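Local coordinates for protein homoserine O-acetyltransferase (Bacillus anthracis str. 'Ames Ancestor', PDB 3I1I) that probably transfers an acetyl group from acetyl-CoA to the side-chain hydroxyl of homoserine, a step toward methionine, at residues H294-S297 with E301-S304; T128-A133 with A165-H170. All coordinates share one frame; numbering follows the deposited sequence.

In the fold
From the N terminus, contact 2 comes first. It closes a long excursion from the start of helix 129-142, through strand 150-154 of the central sheet and the putative nucleophile elbow, to the end of helix 156-167. Contact 1 follows well over a hundred residues later as a tight local closure, in which the loop after helix 277-289 turns into the short helix 299-304. The two loops lie in series, neither nested nor crossed, yet their centres are about 12 Å apart and they touch. Phe296 CE2 packs against His167 NE2 at 3.8 Å, so the loop and helix of contact 1 pack against the end of helix 156-167, whose His167 also meets Leu130 of helix 129-142 in contact 2.

Contact 1 (H294-S297 with E301-S304); sequences HGFS and EALS
Glu301 OE1 takes two hydrogen bonds from Ser297, one from the backbone and one from the side chain, where a loop of the alpha/beta hydrolase fold turns into helix 299-304. Ser297 N gives the bond to Glu301 OE1 at 2.9 Å, nearly straight at 164° and close to the line of the C-O bond. The hydroxyl of the same serine, Ser297 OG, reaches Glu301 OE1 at 2.8 Å from the other face of the carboxylate, on its anti side. With OG set between the backbone N and the carbonyl carbon (chi1 57°), both donors of Ser297 can meet the one oxygen, which probably steadies a negative charge there. At the start of the helix, Glu301 N is bonded in turn to Ser298 OG.

The other carboxylate oxygen lies beside the edge of the Phe296 ring, with Glu301 OE2 3.6 Å from Phe296 CD1 and the two planes perpendicular. Helix backbone covers one face of that ring: Ala302 CA stands 3.8 Å from the centroid of the Phe296 ring in a CH-pi contact only 9° off the normal. Further back in the loop, His294 leaves this contact to stack on Tyr251 of the second subunit, and Leu303 packs on Met329 and Leu332 of helix 324-335. Beside the CH-pi contact, the methyl Ala302 CB rests 3.6 Å from Phe296 CD2.

Contact 2 (T128-A133 with A165-H170); sequences TFLDVA and AVHYPH
Leu130 sets both its methyls against the imidazole of His167, the two side chains crossing at about a right angle. Leu130 CD2 lies over one face of the ring, shifted toward the rim, and comes within 3.9 Å of His167 NE2; its line to the ring centre is 16° off the normal, a CH-pi contact. The second methyl, Leu130 CD1, is 4.0 Å from His167 CD2, so the isopropyl fork spans the ring. Leu130 carries CG opposite its own backbone N (chi1 175°), which sends the fork across the gap between the helices. One turn on, Ala133 O meets Tyr168 CE2 at 4.1 Å in a loose contact, while the hydroxyl of Tyr168 is bonded to Arg134.

Behind Leu130, a capping box fixes the helix start: Thr128 N bonds to Asp131 OD2 at 3.0 Å, and Asp131 N returns a bond to Thr128 OG1 at 3.2 Å. Asp131 OD1 in turn accepts from Glu20 N and is bonded to Tyr17 OH, tying the cap to the N-terminal hairpin.

Helix 156-167, which ends here, is the crossover between parallel strands 150-154 and 174-178 and follows what is probably the nucleophile elbow of the fold; helix 129-142, leading into strand 150-154, packs beside it through Phe129 on Ile160 and Ala133 on Trp164.

Contact 1 (H294-S297 with E301-S304)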
loop_
_atom_site.group_PDB
_atom_site.type_symbol
_atom_site.label_atom_id
_atom_site.label_comp_id
_atom_site.label_asym_id
_atom_site.label_seq_id
_atom_site.Cartn_x
_atom_site.Cartn_y
_atom_site.Cartn_z
ATOM N N HIS A 294 -18.040 -14.689 13.496
ATOM C CA HIS A 294 -16.985 -15.243 14.358
ATOM C C HIS A 294 -17.577 -15.657 15.700
ATOM O O HIS A 294 -18.246 -14.885 16.369
ATOM C CB HIS A 294 -15.875 -14.242 14.623
ATOM C CG HIS A 294 -14.778 -14.807 15.447
ATOM N ND1 HIS A 294 -14.048 -15.908 15.042
ATOM C CD2 HIS A 294 -14.313 -14.474 16.675
ATOM C CE1 HIS A 294 -13.158 -16.204 15.974
ATOM N NE2 HIS A 294 -13.300 -15.354 16.977
ATOM N N GLY A 295 -17.329 -16.870 16.121
ATOM C CA GLY A 295 -18.046 -17.368 17.296
ATOM C C GLY A 295 -19.022 -18.465 16.894
ATOM O O GLY A 295 -19.086 -19.486 17.539
ATOM N N PHE A 296 -19.684 -18.290 15.764
ATOM C CA PHE A 296 -20.836 -19.054 15.421
ATOM C C PHE A 296 -20.459 -20.072 14.377
ATOM O O PHE A 296 -19.309 -20.132 13.959
ATOM C CB PHE A 296 -21.904 -18.097 14.887
ATOM C CG PHE A 296 -22.414 -17.123 15.923
ATOM C CD1 PHE A 296 -23.461 -17.457 16.750
ATOM C CD2 PHE A 296 -21.841 -15.870 16.060
ATOM C CE1 PHE A 296 -23.917 -16.573 17.698
ATOM C CE2 PHE A 296 -22.292 -14.982 16.995
ATOM C CZ PHE A 296 -23.329 -15.332 17.812
ATOM N N SER A 297 -21.428 -20.856 13.925
ATOM C CA SER A 297 -21.171 -21.849 12.901
ATOM C C SER A 297 -21.345 -21.276 11.519
ATOM O O SER A 297 -20.881 -21.843 10.576
ATOM C CB SER A 297 -22.087 -23.063 13.084
ATOM O OG SER A 297 -23.435 -22.684 13.064
ATOM N N GLU A 301 -26.307 -18.318 11.348
ATOM C CA GLU A 301 -26.506 -18.509 12.770
ATOM C C GLU A 301 -26.328 -17.209 13.535
ATOM O O GLU A 301 -27.121 -16.911 14.393
ATOM C CB GLU A 301 -25.609 -19.597 13.368
ATOM C CG GLU A 301 -26.111 -20.001 14.778
ATOM C CD GLU A 301 -25.060 -20.584 15.708
ATOM O OE1 GLU A 301 -24.003 -21.066 15.218
ATOM O OE2 GLU A 301 -25.341 -20.567 16.942
ATOM N N ALA A 302 -25.299 -16.432 13.226
ATOM C CA ALA A 302 -25.064 -15.177 13.933
ATOM C C ALA A 302 -26.330 -14.315 13.823
ATOM O O ALA A 302 -26.812 -13.778 14.809
ATOM C CB ALA A 302 -23.822 -14.440 13.373
ATOM N N LEU A 303 -26.902 -14.249 12.631
ATOM C CA LEU A 303 -28.028 -13.379 12.380
ATOM C C LEU A 303 -29.328 -13.883 12.980
ATOM O O LEU A 303 -30.215 -13.092 13.267
ATOM C CB LEU A 303 -28.178 -13.165 10.882
ATOM C CG LEU A 303 -27.075 -12.348 10.208
ATOM C CD1 LEU A 303 -27.133 -12.508 8.679
ATOM C CD2 LEU A 303 -27.215 -10.860 10.642
ATOM N N SER A 304 -29.450 -15.199 13.174
ATOM C CA SER A 304 -30.612 -15.783 13.857
ATOM C C SER A 304 -30.902 -15.113 15.213
ATOM O O SER A 304 -32.030 -15.067 15.670
ATOM C CB SER A 304 -30.403 -17.305 14.044
ATOM O OG SER A 304 -29.413 -17.576 15.045
#

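Contact 2 (T128-A133 with A165-H170)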
loop_
_atom_site.group_PDB
_atom_site.type_symbol
_atom_site.label_atom_id
_atom_site.label_comp_id
_atom_site.label_asym_id
_atom_site.label_seq_id
_atom_site.Cartn_x
_atom_site.Cartn_y
_atom_site.Cartn_z
ATOM N N THR A 128 -11.457 -6.387 19.226
ATOM C CA THR A 128 -12.446 -6.412 18.181
ATOM C C THR A 128 -13.542 -5.400 18.486
ATOM O O THR A 128 -13.598 -4.813 19.568
ATOM C CB THR A 128 -13.117 -7.775 18.114
ATOM O OG1 THR A 128 -13.940 -7.973 19.285
ATOM C CG2 THR A 128 -12.059 -8.856 18.004
ATOM N N PHE A 129 -14.431 -5.205 17.534
ATOM C CA PHE A 129 -15.542 -4.301 17.740
ATOM C C PHE A 129 -16.578 -4.888 18.641
ATOM O O PHE A 129 -17.430 -4.179 19.138
ATOM C CB PHE A 129 -16.114 -3.805 16.402
ATOM C CG PHE A 129 -15.137 -2.904 15.661
ATOM C CD1 PHE A 129 -14.688 -1.713 16.251
ATOM C CD2 PHE A 129 -14.617 -3.268 14.432
ATOM C CE1 PHE A 129 -13.751 -0.904 15.623
ATOM C CE2 PHE A 129 -13.675 -2.455 13.801
ATOM C CZ PHE A 129 -13.235 -1.273 14.410
ATOM N N LEU A 130 -16.485 -6.186 18.910
ATOM C CA LEU A 130 -17.303 -6.776 19.959
ATOM C C LEU A 130 -16.804 -6.315 21.345
ATOM O O LEU A 130 -17.631 -6.006 22.230
ATOM C CB LEU A 130 -17.363 -8.271 19.836
ATOM C CG LEU A 130 -18.097 -9.028 20.942
ATOM C CD1 LEU A 130 -19.466 -8.428 21.226
ATOM C CD2 LEU A 130 -18.169 -10.539 20.531
ATOM N N ASP A 131 -15.485 -6.205 21.519
ATOM C CA ASP A 131 -14.939 -5.648 22.777
ATOM C C ASP A 131 -15.481 -4.258 23.048
ATOM O O ASP A 131 -15.873 -3.966 24.176
ATOM C CB ASP A 131 -13.432 -5.607 22.766
ATOM C CG ASP A 131 -12.819 -6.989 22.883
ATOM O OD1 ASP A 131 -13.196 -7.689 23.838
ATOM O OD2 ASP A 131 -11.980 -7.384 22.033
ATOM N N VAL A 132 -15.586 -3.433 21.999
ATOM C CA VAL A 132 -16.115 -2.096 22.151
ATOM C C VAL A 132 -17.618 -2.115 22.567
ATOM O O VAL A 132 -18.038 -1.359 23.456
ATOM C CB VAL A 132 -15.856 -1.217 20.899
ATOM C CG1 VAL A 132 -16.627 0.100 20.992
ATOM C CG2 VAL A 132 -14.307 -0.981 20.694
ATOM N N ALA A 133 -18.391 -2.993 21.947
ATOM C CA ALA A 133 -19.789 -3.172 22.263
ATOM C C ALA A 133 -19.939 -3.658 23.738
ATOM O O ALA A 133 -20.817 -3.189 24.457
ATOM C CB ALA A 133 -20.424 -4.170 21.266
ATOM N N ALA A 165 -26.479 -5.681 17.939
ATOM C CA ALA A 165 -27.677 -6.360 17.467
ATOM C C ALA A 165 -27.556 -7.899 17.598
ATOM O O ALA A 165 -28.510 -8.588 17.989
ATOM C CB ALA A 165 -27.986 -5.958 16.032
ATOM N N VAL A 166 -26.384 -8.425 17.299
ATOM C CA VAL A 166 -26.146 -9.864 17.425
ATOM C C VAL A 166 -26.071 -10.283 18.912
ATOM O O VAL A 166 -26.757 -11.193 19.329
ATOM C CB VAL A 166 -24.853 -10.288 16.669
ATOM C CG1 VAL A 166 -24.443 -11.702 17.028
ATOM C CG2 VAL A 166 -25.074 -10.139 15.169
ATOM N N HIS A 167 -25.268 -9.590 19.709
ATOM C CA HIS A 167 -24.960 -10.082 21.036
ATOM C C HIS A 167 -25.794 -9.553 22.172
ATOM O O HIS A 167 -25.738 -10.122 23.236
ATOM C CB HIS A 167 -23.486 -9.907 21.315
ATOM C CG HIS A 167 -22.632 -10.788 20.471
ATOM N ND1 HIS A 167 -22.234 -12.050 20.874
ATOM C CD2 HIS A 167 -22.160 -10.627 19.209
ATOM C CE1 HIS A 167 -21.509 -12.607 19.912
ATOM N NE2 HIS A 167 -21.458 -11.772 18.886
ATOM N N TYR A 168 -26.594 -8.505 21.966
ATOM C CA TYR A 168 -27.467 -8.025 23.008
ATOM C C TYR A 168 -28.855 -7.887 22.470
ATOM O O TYR A 168 -29.453 -6.809 22.488
ATOM C CB TYR A 168 -26.952 -6.702 23.569
ATOM C CG TYR A 168 -25.646 -6.852 24.275
ATOM C CD1 TYR A 168 -25.571 -7.500 25.503
ATOM C CD2 TYR A 168 -24.488 -6.399 23.707
ATOM C CE1 TYR A 168 -24.348 -7.675 26.159
ATOM C CE2 TYR A 168 -23.233 -6.548 24.357
ATOM C CZ TYR A 168 -23.173 -7.178 25.567
ATOM O OH TYR A 168 -21.961 -7.290 26.185
ATOM N N PRO A 169 -29.399 -9.001 22.001
ATOM C CA PRO A 169 -30.668 -8.922 21.338
ATOM C C PRO A 169 -31.851 -8.533 22.238
ATOM O O PRO A 169 -32.835 -8.060 21.708
ATOM C CB PRO A 169 -30.868 -10.349 20.826
ATOM C CG PRO A 169 -30.141 -11.161 21.792
ATOM C CD PRO A 169 -28.928 -10.398 22.121
ATOM N N HIS A 170 -31.805 -8.714 23.550
ATOM C CA HIS A 170 -32.949 -8.257 24.334
ATOM C C HIS A 170 -32.897 -6.742 24.568
ATOM O O HIS A 170 -33.827 -6.192 25.133
ATOM C CB HIS A 170 -33.061 -8.988 25.684
ATOM C CG HIS A 170 -32.936 -10.476 25.581
ATOM N ND1 HIS A 170 -33.465 -11.201 24.527
ATOM C CD2 HIS A 170 -32.325 -11.378 26.394
ATOM C CE1 HIS A 170 -33.160 -12.477 24.679
ATOM N NE2 HIS A 170 -32.487 -12.616 25.814
#